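Local coordinates for protein DNA fragmentation factor 40 KDA subunit (Mus musculus, PDB 1V0D) that cuts chromosomal DNA as a caspase-activated nuclease, driving DNA fragmentation and chromatin condensation during apoptosis, at residues His242-Tyr247 and Ile254-Trp259. Numbering follows the deposited sequence.
Sequences HSINPY and ILFSTW. With ZN (zinc ion), chain B.
His-242 begins the contact between 242-247 and 254-259 by resting CB 3.8 Å from Trp-259 CH2, while its ring leads off to the zinc ion. The segments belong to the nuclease region of the His-Me finger clan; the short strand 243-244 pairs antiparallel with 227-228, and the chain then passes through helix 250-255 and turns back, bringing Phe-256 and Trp-259 against the strand segment. CG of His-242 stands anti to the carbonyl carbon (chi1 -61°), and ND1 binds zinc at 2.2 Å, completing a site with Cys-229, Cys-238 and Cys-307. NE2 is hydrogen-bonded to Glu-251 of the second subunit; the zinc at ND1 and this bond at NE2 together probably fix the ring's rotation, and the carboxylate may polarise it. The carbonyl O of His-242 lies at the edge of the Trp-259 indole, close to its plane. Ser-243 adds its own carbonyl O, 3.7 Å from Trp-259 CZ2.

Ile-244 makes the most extensive contact, its side chain running past the indole of Trp-259 in the opposite direction, with CG2 over one face, offset toward the rim, 3.7 Å from the centroid of the six-membered ring in a CH-pi contact. The same methyl reaches Phe-256 CD1, bridging the two aromatic side chains. Because CG1 is anti to the backbone N (chi1 -173°) and the chain continues extended, CD1 arrives 3.6 Å from Trp-259 NE1 and also packs against Leu-255 CB. An alanine in place of Trp-259 would probably open a gap beside Ile-244 CG2 and leave the His-242 and Ser-243 carbonyls without their aromatic neighbour.

Farther along, Pro-246 meets Phe-256, whose ring also makes an edge-to-face contact with Phe-210. Pro-246 CB touches Phe-256 CB, and its CG sits over the centre of the phenyl face, 4.1 Å from the centroid and 10° off the ring normal.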
loop_
_atom_site.group_PDB
_atom_site.type_symbol
_atom_site.label_atom_id
_atom_site.label_comp_id
_atom_site.label_asym_id
_atom_site.label_seq_id
_atom_site.Cartn_x
_atom_site.Cartn_y
_atom_site.Cartn_z
ATOM N N HIS A 242 -10.199 -6.379 -10.786
ATOM C CA HIS A 242 -8.789 -6.346 -10.426
ATOM C C HIS A 242 -8.217 -7.745 -10.324
ATOM O O HIS A 242 -8.853 -8.633 -9.758
ATOM C CB HIS A 242 -8.618 -5.696 -9.058
ATOM C CG HIS A 242 -9.099 -4.284 -8.986
ATOM N ND1 HIS A 242 -9.893 -3.827 -7.959
ATOM C CD2 HIS A 242 -8.832 -3.207 -9.760
ATOM C CE1 HIS A 242 -10.092 -2.529 -8.098
ATOM N NE2 HIS A 242 -9.456 -2.128 -9.182
ATOM N N SER A 243 -7.023 -7.946 -10.863
ATOM C CA SER A 243 -6.355 -9.236 -10.756
ATOM C C SER A 243 -4.877 -8.943 -10.538
ATOM O O SER A 243 -4.444 -7.797 -10.626
ATOM C CB SER A 243 -6.563 -10.090 -12.011
ATOM O OG SER A 243 -5.842 -9.603 -13.127
ATOM N N ILE A 244 -4.096 -9.967 -10.240
ATOM C CA ILE A 244 -2.682 -9.751 -10.003
ATOM C C ILE A 244 -1.982 -11.088 -9.876
ATOM O O ILE A 244 -2.524 -12.019 -9.275
ATOM C CB ILE A 244 -2.461 -8.949 -8.699
ATOM C CG1 ILE A 244 -0.978 -8.589 -8.550
ATOM C CG2 ILE A 244 -2.942 -9.767 -7.495
ATOM C CD1 ILE A 244 -0.666 -7.722 -7.332
ATOM N N ASN A 245 -0.787 -11.191 -10.452
ATOM C CA ASN A 245 -0.028 -12.429 -10.359
ATOM C C ASN A 245 1.315 -12.112 -9.731
ATOM O O ASN A 245 2.302 -11.862 -10.423
ATOM C CB ASN A 245 0.158 -13.066 -11.737
ATOM C CG ASN A 245 0.719 -14.484 -11.655
ATOM O OD1 ASN A 245 0.404 -15.336 -12.489
ATOM N ND2 ASN A 245 1.558 -14.739 -10.652
ATOM N N PRO A 246 1.370 -12.127 -8.394
ATOM C CA PRO A 246 2.609 -11.832 -7.666
ATOM C C PRO A 246 3.783 -12.731 -8.045
ATOM O O PRO A 246 4.921 -12.435 -7.704
ATOM C CB PRO A 246 2.193 -12.008 -6.207
ATOM C CG PRO A 246 1.155 -13.091 -6.295
ATOM C CD PRO A 246 0.335 -12.648 -7.484
ATOM N N TYR A 247 3.510 -13.820 -8.756
ATOM C CA TYR A 247 4.571 -14.746 -9.128
ATOM C C TYR A 247 5.412 -14.398 -10.347
ATOM O O TYR A 247 6.477 -14.995 -10.541
ATOM C CB TYR A 247 4.019 -16.153 -9.366
ATOM C CG TYR A 247 3.522 -16.861 -8.143
ATOM C CD1 TYR A 247 2.221 -16.662 -7.683
ATOM C CD2 TYR A 247 4.335 -17.762 -7.462
ATOM C CE1 TYR A 247 1.733 -17.348 -6.577
ATOM C CE2 TYR A 247 3.858 -18.456 -6.351
ATOM C CZ TYR A 247 2.552 -18.241 -5.920
ATOM O OH TYR A 247 2.061 -18.921 -4.838
ATOM N N ILE A 254 5.631 -7.127 -4.784
ATOM C CA ILE A 254 5.534 -6.030 -3.822
ATOM C C ILE A 254 4.150 -5.382 -3.799
ATOM O O ILE A 254 3.653 -5.004 -2.732
ATOM C CB ILE A 254 6.602 -4.950 -4.139
ATOM C CG1 ILE A 254 7.991 -5.532 -3.899
ATOM C CG2 ILE A 254 6.376 -3.696 -3.296
ATOM C CD1 ILE A 254 9.102 -4.658 -4.401
ATOM N N LEU A 255 3.536 -5.234 -4.971
ATOM C CA LEU A 255 2.209 -4.640 -5.043
ATOM C C LEU A 255 1.218 -5.519 -4.280
ATOM O O LEU A 255 0.280 -5.026 -3.653
ATOM C CB LEU A 255 1.777 -4.481 -6.500
ATOM C CG LEU A 255 2.477 -3.340 -7.245
ATOM C CD1 LEU A 255 2.201 -3.453 -8.722
ATOM C CD2 LEU A 255 1.995 -1.999 -6.716
ATOM N N PHE A 256 1.443 -6.826 -4.316
ATOM C CA PHE A 256 0.575 -7.747 -3.618
ATOM C C PHE A 256 0.548 -7.386 -2.125
ATOM O O PHE A 256 -0.316 -7.836 -1.372
ATOM C CB PHE A 256 1.078 -9.175 -3.839
ATOM C CG PHE A 256 0.055 -10.230 -3.533
ATOM C CD1 PHE A 256 -1.170 -10.228 -4.177
ATOM C CD2 PHE A 256 0.314 -11.215 -2.589
ATOM C CE1 PHE A 256 -2.115 -11.190 -3.882
ATOM C CE2 PHE A 256 -0.634 -12.182 -2.290
ATOM C CZ PHE A 256 -1.846 -12.169 -2.935
ATOM N N SER A 257 1.502 -6.570 -1.696
ATOM C CA SER A 257 1.553 -6.133 -0.300
ATOM C C SER A 257 0.384 -5.206 -0.035
ATOM O O SER A 257 -0.106 -5.120 1.092
ATOM C CB SER A 257 2.834 -5.356 -0.011
ATOM O OG SER A 257 3.958 -6.198 -0.117
ATOM N N THR A 258 -0.044 -4.504 -1.078
ATOM C CA THR A 258 -1.147 -3.576 -0.955
ATOM C C THR A 258 -2.499 -4.273 -1.002
ATOM O O THR A 258 -3.509 -3.695 -0.588
ATOM C CB THR A 258 -1.084 -2.494 -2.041
ATOM O OG1 THR A 258 -1.227 -3.095 -3.331
ATOM C CG2 THR A 258 0.245 -1.754 -1.960
ATOM N N TRP A 259 -2.522 -5.504 -1.514
ATOM C CA TRP A 259 -3.760 -6.277 -1.555
ATOM C C TRP A 259 -3.991 -6.751 -0.136
ATOM O O TRP A 259 -3.089 -7.292 0.498
ATOM C CB TRP A 259 -3.642 -7.466 -2.494
ATOM C CG TRP A 259 -3.830 -7.060 -3.900
ATOM C CD1 TRP A 259 -3.071 -6.172 -4.605
ATOM C CD2 TRP A 259 -4.840 -7.530 -4.800
ATOM N NE1 TRP A 259 -3.543 -6.060 -5.893
ATOM C CE2 TRP A 259 -4.629 -6.884 -6.041
ATOM C CE3 TRP A 259 -5.905 -8.437 -4.680
ATOM C CZ2 TRP A 259 -5.441 -7.116 -7.152
ATOM C CZ3 TRP A 259 -6.710 -8.669 -5.785
ATOM C CH2 TRP A 259 -6.473 -8.009 -7.006
HETATM ZN ZN ZN B . -11.529 -4.778 -6.788
#